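Local coordinates for cyclopropane mycolic acid synthase 1 (Mycobacterium tuberculosis, PDB 1KPH), which converts a double bond at the distal position of an alpha mycolic acid into a cyclopropane ring, using S-adenosyl-L-methionine as the methylene donor, at residues F22-L25 with T30-Y33. Numbering follows the deposited sequence.
Sequences FFRL and TQTY. With 10A (didecyl-dimethyl-ammonium), chain G; SAH (S-adenosyl-L-homocysteine), chain F.
The phenol oxygen of Y33, at 3.9 Å from CE2 of F23 across the contact, is gripped by two hydrogen bonds, one with the hydroxyl of Y265 and one with NE2 of H15. Tyrosine suits this place because its polar end is paired inside a buried site while its ring serves as an apolar wall. In this Rossmann-like methyltransferase fold, the loop after helix 20-23 brings T32 and Y33 to the cofactor and Y33 also to the lipid-like ligand, while F23 of the helix packs against the Y33 ring. With CG anti to the backbone N (chi1 -162°), that ring is carried away from the N-H, toward F23 and the ammonium head. The N-H itself gives S-adenosyl-L-homocysteine OXT a nearly straight bond, 2.8 Å from Y33 N and 171° at the hydrogen, so the backbone holds one carboxylate oxygen of the product left by the donor. F23 and Y33 meet obliquely, ring planes 56° apart and centroids separated by 5.5 Å, CE2 of F23 coming 3.6 Å from CE2 of Y33. The apolar ring of F23 suits this buried place, where it also meets the rings of W75 and H15. Farther out, the side chain of Q31 crosses that of R24 at about a right angle. CG of R24 lies against the buried Q31, and the chain, extended from CG to NE, suits a residue that is itself exposed. On the ligand side, the electron-rich face of Y33 probably suits a cationic head: methyl carbon C11 of didecyl-dimethyl-ammonium sits over the centre of the Y33 ring, 3.4 Å above its plane.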
loop_
_atom_site.group_PDB
_atom_site.type_symbol
_atom_site.label_atom_id
_atom_site.label_comp_id
_atom_site.label_asym_id
_atom_site.label_seq_id
_atom_site.Cartn_x
_atom_site.Cartn_y
_atom_site.Cartn_z
ATOM N N PHE A 22 -2.422 -10.224 15.104
ATOM C CA PHE A 22 -3.376 -9.128 15.286
ATOM C C PHE A 22 -3.963 -8.647 13.959
ATOM O O PHE A 22 -5.172 -8.478 13.827
ATOM C CB PHE A 22 -2.721 -7.938 15.995
ATOM C CG PHE A 22 -3.680 -6.813 16.285
ATOM C CD1 PHE A 22 -4.549 -6.887 17.365
ATOM C CD2 PHE A 22 -3.744 -5.701 15.448
ATOM C CE1 PHE A 22 -5.473 -5.871 17.611
ATOM C CE2 PHE A 22 -4.666 -4.679 15.685
ATOM C CZ PHE A 22 -5.530 -4.767 16.767
ATOM N N PHE A 23 -3.103 -8.412 12.975
ATOM C CA PHE A 23 -3.582 -7.953 11.681
ATOM C C PHE A 23 -4.497 -8.987 11.056
ATOM O O PHE A 23 -5.456 -8.639 10.372
ATOM C CB PHE A 23 -2.410 -7.646 10.749
ATOM C CG PHE A 23 -1.671 -6.395 11.116
ATOM C CD1 PHE A 23 -0.445 -6.459 11.769
ATOM C CD2 PHE A 23 -2.220 -5.147 10.832
ATOM C CE1 PHE A 23 0.225 -5.297 12.134
ATOM C CE2 PHE A 23 -1.560 -3.978 11.192
ATOM C CZ PHE A 23 -0.334 -4.053 11.846
ATOM N N ARG A 24 -4.204 -10.257 11.314
ATOM C CA ARG A 24 -5.007 -11.347 10.786
ATOM C C ARG A 24 -6.442 -11.288 11.278
ATOM O O ARG A 24 -7.315 -11.924 10.695
ATOM C CB ARG A 24 -4.397 -12.699 11.166
ATOM C CG ARG A 24 -3.305 -13.170 10.225
ATOM C CD ARG A 24 -2.777 -14.536 10.630
ATOM N NE ARG A 24 -2.013 -15.142 9.548
ATOM C CZ ARG A 24 -2.556 -15.717 8.478
ATOM N NH1 ARG A 24 -3.874 -15.778 8.343
ATOM N NH2 ARG A 24 -1.777 -16.215 7.532
ATOM N N LEU A 25 -6.689 -10.534 12.348
ATOM C CA LEU A 25 -8.049 -10.417 12.876
ATOM C C LEU A 25 -8.943 -9.557 12.002
ATOM O O LEU A 25 -10.167 -9.637 12.101
ATOM C CB LEU A 25 -8.069 -9.832 14.296
ATOM C CG LEU A 25 -7.636 -10.659 15.514
ATOM C CD1 LEU A 25 -8.072 -12.105 15.368
ATOM C CD2 LEU A 25 -6.156 -10.594 15.663
ATOM N N THR A 30 -5.336 -13.248 2.334
ATOM C CA THR A 30 -4.105 -12.951 1.597
ATOM C C THR A 30 -3.278 -11.917 2.354
ATOM O O THR A 30 -2.130 -11.636 1.996
ATOM C CB THR A 30 -4.385 -12.379 0.187
ATOM O OG1 THR A 30 -4.984 -11.084 0.310
ATOM C CG2 THR A 30 -5.311 -13.303 -0.600
ATOM N N GLN A 31 -3.879 -11.359 3.398
ATOM C CA GLN A 31 -3.239 -10.344 4.231
ATOM C C GLN A 31 -2.937 -9.086 3.431
ATOM O O GLN A 31 -1.947 -8.399 3.686
ATOM C CB GLN A 31 -1.942 -10.879 4.849
ATOM C CG GLN A 31 -2.115 -12.166 5.634
ATOM C CD GLN A 31 -3.268 -12.101 6.615
ATOM O OE1 GLN A 31 -4.173 -12.934 6.579
ATOM N NE2 GLN A 31 -3.241 -11.111 7.497
ATOM N N THR A 32 -3.778 -8.796 2.443
ATOM C CA THR A 32 -3.591 -7.594 1.638
ATOM C C THR A 32 -4.023 -6.423 2.522
ATOM O O THR A 32 -5.114 -6.425 3.098
ATOM C CB THR A 32 -4.437 -7.639 0.348
ATOM O OG1 THR A 32 -3.987 -8.724 -0.476
ATOM C CG2 THR A 32 -4.296 -6.336 -0.433
ATOM N N TYR A 33 -3.162 -5.419 2.622
ATOM C CA TYR A 33 -3.426 -4.269 3.482
ATOM C C TYR A 33 -3.430 -2.986 2.652
ATOM O O TYR A 33 -2.541 -2.144 2.775
ATOM C CB TYR A 33 -2.343 -4.236 4.568
ATOM C CG TYR A 33 -2.632 -3.409 5.806
ATOM C CD1 TYR A 33 -3.896 -2.876 6.052
ATOM C CD2 TYR A 33 -1.626 -3.177 6.746
ATOM C CE1 TYR A 33 -4.154 -2.129 7.209
ATOM C CE2 TYR A 33 -1.873 -2.433 7.902
ATOM C CZ TYR A 33 -3.137 -1.913 8.126
ATOM O OH TYR A 33 -3.379 -1.174 9.266
HETATM C C1 10A G . -2.012 13.173 6.768
HETATM C C2 10A G . -1.062 12.078 7.267
HETATM C C3 10A G . -1.327 10.769 6.515
HETATM C C4 10A G . -0.456 9.574 6.930
HETATM C C5 10A G . -0.888 8.379 6.067
HETATM C C6 10A G . -0.180 7.049 6.369
HETATM C C7 10A G . -0.826 6.033 5.414
HETATM C C8 10A G . -0.402 4.578 5.630
HETATM C C9 10A G . -1.197 3.701 4.638
HETATM C C10 10A G . -0.977 2.220 4.947
HETATM N N1 10A G . -1.805 1.107 4.283
HETATM C C11 10A G . -1.355 -0.189 4.926
HETATM C C12 10A G . -1.494 0.991 2.812
HETATM C C13 10A G . -3.333 1.234 4.379
HETATM C C14 10A G . -4.086 1.369 5.740
HETATM C C15 10A G . -5.558 1.843 5.671
HETATM C C16 10A G . -5.872 3.246 5.100
HETATM C C17 10A G . -5.315 4.401 5.955
HETATM C C18 10A G . -5.662 5.785 5.392
HETATM C C19 10A G . -5.089 6.887 6.293
HETATM C C20 10A G . -5.494 8.262 5.738
HETATM C C21 10A G . -4.981 9.400 6.625
HETATM C C22 10A G . -5.442 10.729 6.027
HETATM N N SAH F . 1.745 -3.484 -0.640
HETATM C CA SAH F . 1.196 -4.327 0.422
HETATM C CB SAH F . 1.481 -3.733 1.818
HETATM C CG SAH F . 1.158 -2.243 2.069
HETATM C C SAH F . -0.321 -4.518 0.249
HETATM O OXT SAH F . -0.901 -5.351 0.967
HETATM C "C5'" SAH F . 3.003 -0.665 3.487
HETATM C "C4'" SAH F . 4.212 -1.503 3.094
HETATM O "O4'" SAH F . 5.272 -0.719 2.480
HETATM C "C3'" SAH F . 4.845 -2.232 4.278
HETATM O "O3'" SAH F . 5.146 -3.597 3.884
HETATM C "C2'" SAH F . 6.091 -1.430 4.563
HETATM O "O2'" SAH F . 7.094 -2.202 5.228
HETATM C "C1'" SAH F . 6.501 -0.982 3.202
HETATM N N9 SAH F . 7.375 0.195 3.207
HETATM C C8 SAH F . 7.240 1.405 3.817
HETATM N N7 SAH F . 8.191 2.266 3.633
HETATM C C5 SAH F . 9.062 1.558 2.805
HETATM C C6 SAH F . 10.419 1.890 2.143
HETATM N N6 SAH F . 11.037 3.073 2.291
HETATM N N1 SAH F . 10.988 0.903 1.375
HETATM C C2 SAH F . 10.350 -0.291 1.232
HETATM N N3 SAH F . 9.167 -0.694 1.758
HETATM C C4 SAH F . 8.576 0.289 2.539
#